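Nitrate/nitrite binding protein NrtA (Synechocystis sp., PDB 2G29) binds nitrate as the solute-binding protein of the NrtABCD ABC transporter, which takes up nitrate and probably also nitrite. Local coordinates at residues 68-73 with 87-92; 78-83 with 92-97; 159-164 with 194-199; 168-173 with 228-233. One frame throughout, in Å; residues are numbered along the deposited sequence.

Contact 1 (68-73 with 87-92); sequences LKQASW and GGIDGA. With NO3 (nitrate ion), chain B.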
loop_
_atom_site.group_PDB
_atom_site.type_symbol
_atom_site.label_atom_id
_atom_site.label_comp_id
_atom_site.label_asym_id
_atom_site.label_seq_id
_atom_site.Cartn_x
_atom_site.Cartn_y
_atom_site.Cartn_z
ATOM N N LEU A 68 -4.565 -8.920 13.658
ATOM C CA LEU A 68 -5.475 -9.885 13.027
ATOM C C LEU A 68 -5.562 -9.912 11.527
ATOM O O LEU A 68 -5.941 -8.925 10.910
ATOM C CB LEU A 68 -6.868 -9.618 13.553
ATOM C CG LEU A 68 -6.992 -9.691 15.071
ATOM C CD1 LEU A 68 -8.251 -8.989 15.507
ATOM C CD2 LEU A 68 -6.987 -11.154 15.505
ATOM N N LYS A 69 -5.219 -11.051 10.957
ATOM C CA LYS A 69 -5.207 -11.200 9.512
ATOM C C LYS A 69 -6.611 -11.075 8.928
ATOM O O LYS A 69 -7.556 -11.711 9.410
ATOM C CB LYS A 69 -4.620 -12.562 9.118
ATOM C CG LYS A 69 -4.382 -12.659 7.599
ATOM C CD LYS A 69 -3.915 -14.022 7.131
ATOM C CE LYS A 69 -2.568 -14.415 7.643
ATOM N NZ LYS A 69 -2.265 -15.797 7.134
ATOM N N GLN A 70 -6.727 -10.254 7.881
ATOM C CA GLN A 70 -7.976 -10.025 7.145
ATOM C C GLN A 70 -7.891 -10.813 5.841
ATOM O O GLN A 70 -6.802 -10.992 5.284
ATOM C CB GLN A 70 -8.131 -8.534 6.836
ATOM C CG GLN A 70 -8.020 -7.630 8.065
ATOM C CD GLN A 70 -9.207 -7.807 9.016
ATOM O OE1 GLN A 70 -10.339 -7.436 8.680
ATOM N NE2 GLN A 70 -8.946 -8.352 10.216
ATOM N N ALA A 71 -9.029 -11.278 5.344
ATOM C CA ALA A 71 -9.036 -12.072 4.104
ATOM C C ALA A 71 -8.858 -11.214 2.854
ATOM O O ALA A 71 -8.207 -11.658 1.891
ATOM C CB ALA A 71 -10.344 -12.892 4.008
ATOM N N SER A 72 -9.419 -10.006 2.865
ATOM C CA SER A 72 -9.316 -9.136 1.688
ATOM C C SER A 72 -9.481 -7.685 2.081
ATOM O O SER A 72 -9.780 -7.369 3.241
ATOM C CB SER A 72 -10.430 -9.502 0.700
ATOM O OG SER A 72 -11.724 -9.138 1.279
ATOM N N TRP A 73 -9.296 -6.771 1.125
ATOM C CA TRP A 73 -9.478 -5.378 1.457
ATOM C C TRP A 73 -10.971 -5.122 1.679
ATOM O O TRP A 73 -11.335 -4.265 2.454
ATOM C CB TRP A 73 -8.861 -4.471 0.379
ATOM C CG TRP A 73 -7.360 -4.501 0.427
ATOM C CD1 TRP A 73 -6.528 -4.890 -0.566
ATOM C CD2 TRP A 73 -6.520 -4.147 1.553
ATOM N NE1 TRP A 73 -5.220 -4.800 -0.152
ATOM C CE2 TRP A 73 -5.183 -4.343 1.136
ATOM C CE3 TRP A 73 -6.768 -3.658 2.855
ATOM C CZ2 TRP A 73 -4.105 -4.137 1.978
ATOM C CZ3 TRP A 73 -5.698 -3.449 3.693
ATOM C CH2 TRP A 73 -4.368 -3.672 3.247
ATOM N N GLY A 87 -17.577 -6.316 16.965
ATOM C CA GLY A 87 -16.860 -7.499 16.497
ATOM C C GLY A 87 -15.858 -7.330 15.372
ATOM O O GLY A 87 -15.316 -8.319 14.871
ATOM N N GLY A 88 -15.620 -6.082 14.987
ATOM C CA GLY A 88 -14.674 -5.775 13.919
ATOM C C GLY A 88 -13.325 -5.318 14.431
ATOM O O GLY A 88 -12.813 -5.841 15.430
ATOM N N ILE A 89 -12.734 -4.331 13.761
ATOM C CA ILE A 89 -11.392 -3.869 14.148
ATOM C C ILE A 89 -11.367 -2.352 14.357
ATOM O O ILE A 89 -12.260 -1.626 13.876
ATOM C CB ILE A 89 -10.284 -4.302 13.076
ATOM C CG1 ILE A 89 -10.640 -3.698 11.692
ATOM C CG2 ILE A 89 -10.179 -5.828 13.006
ATOM C CD1 ILE A 89 -9.676 -4.139 10.620
ATOM N N ASP A 90 -10.350 -1.881 15.073
ATOM C CA ASP A 90 -10.149 -0.466 15.380
ATOM C C ASP A 90 -9.275 0.269 14.371
ATOM O O ASP A 90 -9.365 1.502 14.243
ATOM C CB ASP A 90 -9.474 -0.325 16.759
ATOM C CG ASP A 90 -10.258 -1.015 17.885
ATOM O OD1 ASP A 90 -11.399 -0.603 18.158
ATOM O OD2 ASP A 90 -9.722 -1.976 18.478
ATOM N N GLY A 91 -8.399 -0.479 13.700
ATOM C CA GLY A 91 -7.513 0.130 12.733
ATOM C C GLY A 91 -6.893 -0.960 11.890
ATOM O O GLY A 91 -7.160 -2.151 12.092
ATOM N N ALA A 92 -6.026 -0.572 10.964
ATOM C CA ALA A 92 -5.441 -1.559 10.061
ATOM C C ALA A 92 -4.256 -1.054 9.276
ATOM O O ALA A 92 -4.086 0.153 9.106
ATOM C CB ALA A 92 -6.509 -1.963 9.017
HETATM N N NO3 B . -1.396 -5.512 -1.742
HETATM O O1 NO3 B . -0.164 -4.996 -1.459
HETATM O O2 NO3 B . -1.765 -6.504 -2.588
HETATM O O3 NO3 B . -2.568 -4.851 -1.039
#
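Gln70 and Ile89 approach from opposite directions, and their meeting is the tightly packed part of this contact. The delta methyl of Ile89 lies against the far end of the amide, with CD1 3.9 Å from Gln70 OE1, while its other branch reaches the nitrogen end, Ile89 CG2 being 4.0 Å from Gln70 NE2. The amide is held at both its oxygen and its nitrogen. The Gln70 chain bends at chi2 (-68°) and folds back over its own strand, where NE2 donates to Leu68 O (3.1 Å) in a nearly straight bond of 171°; the donor stands well above that carbonyl's plane. Gln70 OE1 in turn accepts from Asn79 ND2, so each end of this buried amide has a hydrogen-bond partner while an apolar side chain packs on it. With an alanine here, Asn79 ND2 would probably lose this acceptor, Leu68 O its side-chain donor, and a gap would open beside Ile89. The packing thins toward the partly exposed Leu68, whose CD1 only grazes Ile89 CG2 at 4.5 Å. At the other end of 68-73, Trp73 turns to the ligand: its NE1 donates to nitrate O3 (2.8 Å, 149°), which sits at the ring edge in the indole plane. Lys240 NZ and Gly211 N also bind this nitrate. Ser72 OG caps helix 73-82 through Thr75 N. That helix carries the chain from strand 66-69 over to strand 91-95, with strand 36-39 lying between the two in the sheet, and Ile89 packs on it at Asn79 and Leu80.

Contact 2 (78-83 with 92-97); sequences DNLVLG and AHILTP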
loop_
_atom_site.group_PDB
_atom_site.type_symbol
_atom_site.label_atom_id
_atom_site.label_comp_id
_atom_site.label_asym_id
_atom_site.label_seq_id
_atom_site.Cartn_x
_atom_site.Cartn_y
_atom_site.Cartn_z
ATOM N N ASP A 78 -15.059 -4.008 5.759
ATOM C CA ASP A 78 -16.224 -4.440 6.552
ATOM C C ASP A 78 -15.949 -4.378 8.056
ATOM O O ASP A 78 -16.787 -3.891 8.838
ATOM C CB ASP A 78 -16.645 -5.874 6.221
ATOM C CG ASP A 78 -17.171 -6.030 4.792
ATOM O OD1 ASP A 78 -17.627 -5.036 4.172
ATOM O OD2 ASP A 78 -17.180 -7.162 4.272
ATOM N N ASN A 79 -14.793 -4.867 8.467
ATOM C CA ASN A 79 -14.465 -4.870 9.883
ATOM C C ASN A 79 -14.207 -3.481 10.446
ATOM O O ASN A 79 -14.476 -3.235 11.616
ATOM C CB ASN A 79 -13.290 -5.833 10.133
ATOM C CG ASN A 79 -13.729 -7.284 10.063
ATOM O OD1 ASN A 79 -14.816 -7.606 10.542
ATOM N ND2 ASN A 79 -12.904 -8.169 9.470
ATOM N N LEU A 80 -13.704 -2.562 9.627
ATOM C CA LEU A 80 -13.504 -1.189 10.086
ATOM C C LEU A 80 -14.864 -0.485 10.218
ATOM O O LEU A 80 -15.057 0.302 11.133
ATOM C CB LEU A 80 -12.600 -0.419 9.112
ATOM C CG LEU A 80 -11.109 -0.763 9.244
ATOM C CD1 LEU A 80 -10.396 -0.252 8.010
ATOM C CD2 LEU A 80 -10.502 -0.116 10.478
ATOM N N VAL A 81 -15.792 -0.752 9.300
ATOM C CA VAL A 81 -17.126 -0.145 9.393
ATOM C C VAL A 81 -17.816 -0.671 10.677
ATOM O O VAL A 81 -18.479 0.079 11.405
ATOM C CB VAL A 81 -17.963 -0.437 8.118
ATOM C CG1 VAL A 81 -19.404 -0.035 8.338
ATOM C CG2 VAL A 81 -17.403 0.357 6.945
ATOM N N LEU A 82 -17.598 -1.945 10.989
ATOM C CA LEU A 82 -18.159 -2.484 12.214
ATOM C C LEU A 82 -17.572 -1.875 13.504
ATOM O O LEU A 82 -18.338 -1.517 14.439
ATOM C CB LEU A 82 -17.943 -3.986 12.290
ATOM C CG LEU A 82 -18.876 -4.913 11.550
ATOM C CD1 LEU A 82 -18.370 -6.323 11.849
ATOM C CD2 LEU A 82 -20.344 -4.726 11.976
ATOM N N GLY A 83 -16.238 -1.812 13.594
ATOM C CA GLY A 83 -15.574 -1.305 14.778
ATOM C C GLY A 83 -15.436 -2.454 15.757
ATOM O O GLY A 83 -16.173 -3.445 15.664
ATOM N N ALA A 92 -6.026 -0.572 10.964
ATOM C CA ALA A 92 -5.441 -1.559 10.061
ATOM C C ALA A 92 -4.256 -1.054 9.276
ATOM O O ALA A 92 -4.086 0.153 9.106
ATOM C CB ALA A 92 -6.509 -1.963 9.017
ATOM N N HIS A 93 -3.466 -2.025 8.803
ATOM C CA HIS A 93 -2.423 -1.819 7.801
ATOM C C HIS A 93 -3.417 -1.728 6.620
ATOM O O HIS A 93 -4.225 -2.619 6.406
ATOM C CB HIS A 93 -1.498 -3.058 7.803
ATOM C CG HIS A 93 -1.135 -3.613 6.450
ATOM N ND1 HIS A 93 -0.078 -3.166 5.684
ATOM C CD2 HIS A 93 -1.630 -4.704 5.815
ATOM C CE1 HIS A 93 0.077 -3.975 4.636
ATOM N NE2 HIS A 93 -0.845 -4.912 4.702
ATOM N N ILE A 94 -3.351 -0.643 5.852
ATOM C CA ILE A 94 -4.361 -0.396 4.832
ATOM C C ILE A 94 -3.872 0.387 3.621
ATOM O O ILE A 94 -2.924 1.152 3.695
ATOM C CB ILE A 94 -5.549 0.341 5.527
ATOM C CG1 ILE A 94 -6.790 0.333 4.630
ATOM C CG2 ILE A 94 -5.139 1.757 5.916
ATOM C CD1 ILE A 94 -8.119 0.529 5.464
ATOM N N LEU A 95 -4.522 0.179 2.482
ATOM C CA LEU A 95 -4.153 0.943 1.281
ATOM C C LEU A 95 -4.439 2.429 1.605
ATOM O O LEU A 95 -5.513 2.759 2.143
ATOM C CB LEU A 95 -5.036 0.498 0.112
ATOM C CG LEU A 95 -5.036 -1.004 -0.192
ATOM C CD1 LEU A 95 -5.888 -1.306 -1.438
ATOM C CD2 LEU A 95 -3.613 -1.496 -0.451
ATOM N N THR A 96 -3.539 3.343 1.251
ATOM C CA THR A 96 -3.755 4.761 1.580
ATOM C C THR A 96 -5.124 5.362 1.168
ATOM O O THR A 96 -5.704 6.100 1.936
ATOM C CB THR A 96 -2.584 5.661 1.046
ATOM O OG1 THR A 96 -1.425 5.398 1.839
ATOM C CG2 THR A 96 -2.911 7.156 1.113
ATOM N N PRO A 97 -5.656 5.039 -0.026
ATOM C CA PRO A 97 -6.959 5.647 -0.354
ATOM C C PRO A 97 -8.092 5.175 0.512
ATOM O O PRO A 97 -9.048 5.913 0.694
ATOM C CB PRO A 97 -7.216 5.272 -1.827
ATOM C CG PRO A 97 -6.146 4.298 -2.177
ATOM C CD PRO A 97 -5.044 4.370 -1.186
#
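Leu80, on the last turn of helix 73-82, has its CA 8.1 Å from that of Ala92, where strand 91-95 passes beneath the helix before turning a corner at His93. Both Ala92 and Ile94 point their side chains at the helix, and a single methyl of Leu80 serves the two. Leu80 and Ile94 reach toward each other tip to tip, their CD1 atoms a close 3.5 Å apart. Leu80 CD1 also rests on Ala92 CB at 4.4 Å, a looser touch. In Ile94 the CG1 branch is anti to the backbone N (chi1 -166°), which carries CD1 away from the strand and up to the leucine. The strand beneath is fixed by backbone bonds of Ala92 to Gly243 and of Ile94 to Ala241. Near the helix end, Gly83, with positive phi, leads the chain out of the helix. Ile94 also packs on Trp73, a nitrate-binding residue, so Leu80 stands one shell behind the pocket. With only buried methyl groups meeting, the contact has no directional bond of its own: between these side chains shape and exclusion of water do the work, while a directional link of helix to sheet comes from Arg245 NH1, which donates to Leu80 O.

Contact 3 (159-164 with 194-199); sequences AMTFPG and AQMVAN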
loop_
_atom_site.group_PDB
_atom_site.type_symbol
_atom_site.label_atom_id
_atom_site.label_comp_id
_atom_site.label_asym_id
_atom_site.label_seq_id
_atom_site.Cartn_x
_atom_site.Cartn_y
_atom_site.Cartn_z
ATOM N N ALA A 159 -6.222 -7.652 -12.834
ATOM C CA ALA A 159 -6.634 -7.671 -11.428
ATOM C C ALA A 159 -5.891 -6.689 -10.549
ATOM O O ALA A 159 -4.678 -6.484 -10.692
ATOM C CB ALA A 159 -6.460 -9.073 -10.837
ATOM N N MET A 160 -6.649 -6.084 -9.640
ATOM C CA MET A 160 -6.112 -5.161 -8.655
ATOM C C MET A 160 -6.757 -5.550 -7.332
ATOM O O MET A 160 -7.530 -6.514 -7.254
ATOM C CB MET A 160 -6.297 -3.703 -9.056
ATOM C CG MET A 160 -7.657 -3.305 -9.592
ATOM S SD MET A 160 -8.905 -3.264 -8.271
ATOM C CE MET A 160 -10.399 -2.744 -9.220
ATOM N N THR A 161 -6.420 -4.817 -6.276
ATOM C CA THR A 161 -6.778 -5.269 -4.937
ATOM C C THR A 161 -7.987 -4.656 -4.232
ATOM O O THR A 161 -8.419 -5.181 -3.217
ATOM C CB THR A 161 -5.546 -5.052 -4.056
ATOM O OG1 THR A 161 -5.262 -3.665 -4.052
ATOM C CG2 THR A 161 -4.345 -5.798 -4.599
ATOM N N PHE A 162 -8.489 -3.548 -4.752
ATOM C CA PHE A 162 -9.613 -2.840 -4.163
ATOM C C PHE A 162 -9.884 -1.675 -5.086
ATOM O O PHE A 162 -8.938 -0.997 -5.509
ATOM C CB PHE A 162 -9.261 -2.265 -2.768
ATOM C CG PHE A 162 -10.461 -1.746 -2.017
ATOM C CD1 PHE A 162 -11.370 -2.635 -1.448
ATOM C CD2 PHE A 162 -10.714 -0.380 -1.956
ATOM C CE1 PHE A 162 -12.525 -2.167 -0.811
ATOM C CE2 PHE A 162 -11.878 0.100 -1.318
ATOM C CZ PHE A 162 -12.769 -0.786 -0.751
ATOM N N PRO A 163 -11.161 -1.397 -5.402
ATOM C CA PRO A 163 -11.420 -0.261 -6.309
ATOM C C PRO A 163 -11.042 1.076 -5.711
ATOM O O PRO A 163 -11.522 1.434 -4.648
ATOM C CB PRO A 163 -12.926 -0.364 -6.607
ATOM C CG PRO A 163 -13.336 -1.768 -6.110
ATOM C CD PRO A 163 -12.404 -2.050 -4.932
ATOM N N GLY A 164 -10.165 1.809 -6.396
ATOM C CA GLY A 164 -9.748 3.098 -5.899
ATOM C C GLY A 164 -8.515 2.948 -5.024
ATOM O O GLY A 164 -7.936 3.953 -4.570
ATOM N N ALA A 194 -3.825 -12.246 -1.231
ATOM C CA ALA A 194 -3.340 -13.590 -1.027
ATOM C C ALA A 194 -3.901 -14.601 -2.011
ATOM O O ALA A 194 -3.528 -15.776 -1.975
ATOM C CB ALA A 194 -3.644 -14.018 0.397
ATOM N N GLN A 195 -4.802 -14.163 -2.892
ATOM C CA GLN A 195 -5.406 -15.047 -3.874
ATOM C C GLN A 195 -4.978 -14.698 -5.309
ATOM O O GLN A 195 -5.418 -15.358 -6.262
ATOM C CB GLN A 195 -6.936 -14.980 -3.787
ATOM C CG GLN A 195 -7.474 -15.535 -2.456
ATOM C CD GLN A 195 -8.968 -15.297 -2.272
ATOM O OE1 GLN A 195 -9.752 -15.374 -3.231
ATOM N NE2 GLN A 195 -9.375 -15.015 -1.033
ATOM N N MET A 196 -4.090 -13.704 -5.468
ATOM C CA MET A 196 -3.655 -13.314 -6.815
ATOM C C MET A 196 -2.941 -14.449 -7.548
ATOM O O MET A 196 -3.230 -14.697 -8.731
ATOM C CB MET A 196 -2.736 -12.084 -6.725
ATOM C CG MET A 196 -3.439 -10.788 -6.412
ATOM S SD MET A 196 -4.248 -10.173 -7.909
ATOM C CE MET A 196 -4.883 -8.606 -7.296
ATOM N N VAL A 197 -1.998 -15.113 -6.884
ATOM C CA VAL A 197 -1.259 -16.196 -7.519
ATOM C C VAL A 197 -2.207 -17.337 -7.953
ATOM O O VAL A 197 -2.124 -17.820 -9.097
ATOM C CB VAL A 197 -0.121 -16.689 -6.560
ATOM C CG1 VAL A 197 0.561 -17.959 -7.125
ATOM C CG2 VAL A 197 0.926 -15.609 -6.431
ATOM N N ALA A 198 -3.149 -17.730 -7.090
ATOM C CA ALA A 198 -4.074 -18.816 -7.456
ATOM C C ALA A 198 -4.921 -18.432 -8.659
ATOM O O ALA A 198 -5.243 -19.276 -9.516
ATOM C CB ALA A 198 -4.981 -19.148 -6.281
ATOM N N ASN A 199 -5.291 -17.162 -8.736
ATOM C CA ASN A 199 -6.099 -16.697 -9.851
ATOM C C ASN A 199 -5.341 -16.655 -11.168
ATOM O O ASN A 199 -5.889 -17.066 -12.199
ATOM C CB ASN A 199 -6.703 -15.325 -9.538
ATOM C CG ASN A 199 -8.015 -15.444 -8.806
ATOM O OD1 ASN A 199 -9.079 -15.403 -9.425
ATOM N ND2 ASN A 199 -7.956 -15.636 -7.496
#
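Met196 supplies the whole of one side of this contact, its thioether laid over the end of strand 157-160. The apolar touches come first. Ala159 CB packs against the sulphur, 3.8 Å from Met196 SD, and the terminal methyl CE lies 3.9 Å from Thr161 CG2, the two side chains crossing at about a right angle. A bend at chi2 (-78°) lets the methionine fold along the strand, so that SD rests on Ala159 and CE reaches on to Met160 and Thr161. Next is a contact with the backbone: Met196 CE lies 3.4 Å from Met160 O, although the CB of Met160 points away from the helix. Hydrogen bonds lie within 194-199 rather than across the contact: Gln195 O, just before helix 196-201, is gripped twice by Asn199, through the backbone N (3.1 Å) and through the side-chain ND2 (2.8 Å, 169°), and these donors arrive from opposite faces of the carbonyl plane. Thr161 and Phe162 also touch Trp73, which follows a strand of the other sheet. Helix 196-201 belongs to the beta-alpha-beta crossover from strand 187-190 to strand 207-211; strand 157-160 runs between those two, and the helix packs across it. This is the alpha/beta pattern of type II periplasmic binding proteins, in which loops after the strands line the cleft: Thr161, just past the strand end, has its side chain about 3 Å from the bound nitrate at the nearest atoms and also lies beside His167, a nitrate-binding residue.

Contact 4 (168-173 with 228-233); sequences DMWIRY and LTTGQL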
loop_
_atom_site.group_PDB
_atom_site.type_symbol
_atom_site.label_atom_id
_atom_site.label_comp_id
_atom_site.label_asym_id
_atom_site.label_seq_id
_atom_site.Cartn_x
_atom_site.Cartn_y
_atom_site.Cartn_z
ATOM N N ASP A 168 -4.907 -0.533 -7.889
ATOM C CA ASP A 168 -5.810 -0.140 -8.972
ATOM C C ASP A 168 -5.176 1.109 -9.636
ATOM O O ASP A 168 -5.063 1.192 -10.870
ATOM C CB ASP A 168 -7.187 0.164 -8.354
ATOM C CG ASP A 168 -8.282 0.396 -9.388
ATOM O OD1 ASP A 168 -8.168 -0.098 -10.531
ATOM O OD2 ASP A 168 -9.295 1.039 -9.018
ATOM N N MET A 169 -4.727 2.081 -8.836
ATOM C CA MET A 169 -4.091 3.275 -9.416
ATOM C C MET A 169 -2.793 2.935 -10.160
ATOM O O MET A 169 -2.550 3.430 -11.253
ATOM C CB MET A 169 -3.777 4.309 -8.335
ATOM C CG MET A 169 -4.968 4.845 -7.548
ATOM S SD MET A 169 -6.352 5.500 -8.525
ATOM C CE MET A 169 -7.417 4.038 -8.619
ATOM N N TRP A 170 -1.983 2.033 -9.609
ATOM C CA TRP A 170 -0.707 1.730 -10.281
ATOM C C TRP A 170 -0.913 1.019 -11.611
ATOM O O TRP A 170 -0.326 1.405 -12.627
ATOM C CB TRP A 170 0.203 0.839 -9.447
ATOM C CG TRP A 170 0.465 1.263 -8.043
ATOM C CD1 TRP A 170 0.564 0.420 -6.974
ATOM C CD2 TRP A 170 0.590 2.595 -7.527
ATOM N NE1 TRP A 170 0.731 1.148 -5.815
ATOM C CE2 TRP A 170 0.739 2.484 -6.128
ATOM C CE3 TRP A 170 0.578 3.883 -8.105
ATOM C CZ2 TRP A 170 0.878 3.597 -5.288
ATOM C CZ3 TRP A 170 0.713 4.990 -7.288
ATOM C CH2 TRP A 170 0.861 4.847 -5.882
ATOM N N ILE A 171 -1.737 -0.019 -11.623
ATOM C CA ILE A 171 -1.929 -0.730 -12.878
ATOM C C ILE A 171 -2.658 0.111 -13.932
ATOM O O ILE A 171 -2.317 0.030 -15.104
ATOM C CB ILE A 171 -2.574 -2.145 -12.619
ATOM C CG1 ILE A 171 -2.175 -3.088 -13.753
ATOM C CG2 ILE A 171 -4.083 -2.060 -12.478
ATOM C CD1 ILE A 171 -2.483 -4.550 -13.444
ATOM N N ARG A 172 -3.629 0.921 -13.523
ATOM C CA ARG A 172 -4.314 1.805 -14.469
ATOM C C ARG A 172 -3.340 2.854 -14.994
ATOM O O ARG A 172 -3.397 3.224 -16.174
ATOM C CB ARG A 172 -5.478 2.529 -13.814
ATOM C CG ARG A 172 -6.671 1.641 -13.547
ATOM C CD ARG A 172 -7.751 2.397 -12.802
ATOM N NE ARG A 172 -8.937 1.545 -12.676
ATOM C CZ ARG A 172 -10.117 1.802 -13.250
ATOM N NH1 ARG A 172 -10.303 2.908 -13.983
ATOM N NH2 ARG A 172 -11.086 0.896 -13.162
ATOM N N TYR A 173 -2.441 3.361 -14.150
ATOM C CA TYR A 173 -1.487 4.380 -14.607
ATOM C C TYR A 173 -0.550 3.806 -15.671
ATOM O O TYR A 173 -0.279 4.434 -16.707
ATOM C CB TYR A 173 -0.678 4.912 -13.395
ATOM C CG TYR A 173 0.144 6.131 -13.693
ATOM C CD1 TYR A 173 -0.337 7.403 -13.379
ATOM C CD2 TYR A 173 1.354 6.031 -14.406
ATOM C CE1 TYR A 173 0.359 8.553 -13.766
ATOM C CE2 TYR A 173 2.031 7.185 -14.824
ATOM C CZ TYR A 173 1.538 8.431 -14.504
ATOM O OH TYR A 173 2.121 9.624 -14.944
ATOM N N LEU A 228 7.373 -4.924 -13.808
ATOM C CA LEU A 228 8.075 -3.895 -13.054
ATOM C C LEU A 228 7.707 -3.998 -11.588
ATOM O O LEU A 228 6.711 -4.657 -11.230
ATOM C CB LEU A 228 7.655 -2.492 -13.548
ATOM C CG LEU A 228 6.144 -2.221 -13.394
ATOM C CD1 LEU A 228 5.869 -1.493 -12.084
ATOM C CD2 LEU A 228 5.663 -1.363 -14.577
ATOM N N THR A 229 8.550 -3.377 -10.759
ATOM C CA THR A 229 8.298 -3.212 -9.333
ATOM C C THR A 229 7.895 -1.727 -9.271
ATOM O O THR A 229 8.430 -0.872 -9.988
ATOM C CB THR A 229 9.518 -3.605 -8.480
ATOM O OG1 THR A 229 9.158 -3.508 -7.099
ATOM C CG2 THR A 229 10.730 -2.706 -8.785
ATOM N N THR A 230 6.947 -1.401 -8.403
ATOM C CA THR A 230 6.358 -0.079 -8.465
ATOM C C THR A 230 7.174 1.139 -8.178
ATOM O O THR A 230 6.794 2.221 -8.582
ATOM C CB THR A 230 4.982 -0.090 -7.735
ATOM O OG1 THR A 230 5.158 -0.564 -6.399
ATOM C CG2 THR A 230 4.017 -1.027 -8.441
ATOM N N GLY A 231 8.311 0.973 -7.513
ATOM C CA GLY A 231 9.218 2.096 -7.313
ATOM C C GLY A 231 9.804 2.531 -8.676
ATOM O O GLY A 231 10.479 3.560 -8.749
ATOM N N GLN A 232 9.562 1.743 -9.737
ATOM C CA GLN A 232 9.986 2.096 -11.091
ATOM C C GLN A 232 8.915 2.975 -11.742
ATOM O O GLN A 232 9.191 3.652 -12.737
ATOM C CB GLN A 232 10.169 0.858 -11.977
ATOM C CG GLN A 232 11.325 -0.041 -11.638
ATOM C CD GLN A 232 11.346 -1.198 -12.611
ATOM O OE1 GLN A 232 11.794 -1.060 -13.771
ATOM N NE2 GLN A 232 10.842 -2.325 -12.181
ATOM N N LEU A 233 7.687 2.955 -11.201
ATOM C CA LEU A 233 6.597 3.767 -11.749
ATOM C C LEU A 233 6.593 5.149 -11.081
ATOM O O LEU A 233 6.353 6.163 -11.739
ATOM C CB LEU A 233 5.266 3.082 -11.467
ATOM C CG LEU A 233 4.912 1.820 -12.200
ATOM C CD1 LEU A 233 3.531 1.376 -11.712
ATOM C CD2 LEU A 233 4.894 2.056 -13.702
#
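Trp170 faces both Thr230, which opens the 3-10 turn after strand 225-229, and Leu233, just past it. Its indole meets the threonine at the pyrrole side, CD1 of Trp170 lying 4.0 Å from Thr230 CG2, and the two side chains cross at about a right angle. Leu233 works lower down, at the root of the tryptophan: its CD1 is 4.1 Å from Trp170 CB and 4.0 Å from Trp170 O, so the leucine methyl covers the helix backbone as well. With chi1 at 56°, Thr230 OG1 lies between the backbone N and the carbonyl carbon and hydrogen-bonds to Gln126 N, while CG2 is turned to the indole. Helix 166-177 is the crossover helix of a beta-alpha-beta unit joining parallel strands 157-160 and 187-190, and the contact ties it to the opposite edge of that sheet, where 225-229 pairs antiparallel with 126-130. Gln126, a nitrate-binding residue, begins this neighbouring strand. Around this shell, Trp170 NE1 bonds to Glu239 OE1 and His237 meets the indole edge-to-face. Farther along the helix, Arg172 NE and Asp168 OD1 form a salt bridge of 2.8 Å, the nitrogen standing above the carboxylate plane. Asp168 OD2 takes the N-H of Gly164, and Arg172 NH2 reaches Thr188 OG1.

Contacts 1 and 2 belong to one sheet, contacts 3 and 4 to the other, consistent with the two domains of the C-clamp. The first pair share Ala92, and their centres are 6 Å apart; the second pair, with centres 14 Å apart, meet where Met160 CG lies 3.4 Å from Asp168 OD1. Contacts 1 and 4 are 25 Å apart by their centres. The two sheets come together at the nitrate: Trp73 CD1 of contact 1 lies 3.3 Å from Thr161 O of contact 3, and Leu95 CD1 of contact 2 is 3.6 Å from Thr161 OG1. Contact 4 lies behind the pocket, beside Gln126 and His167, while Lys240 and Gly211 bind the anion from the two sheets.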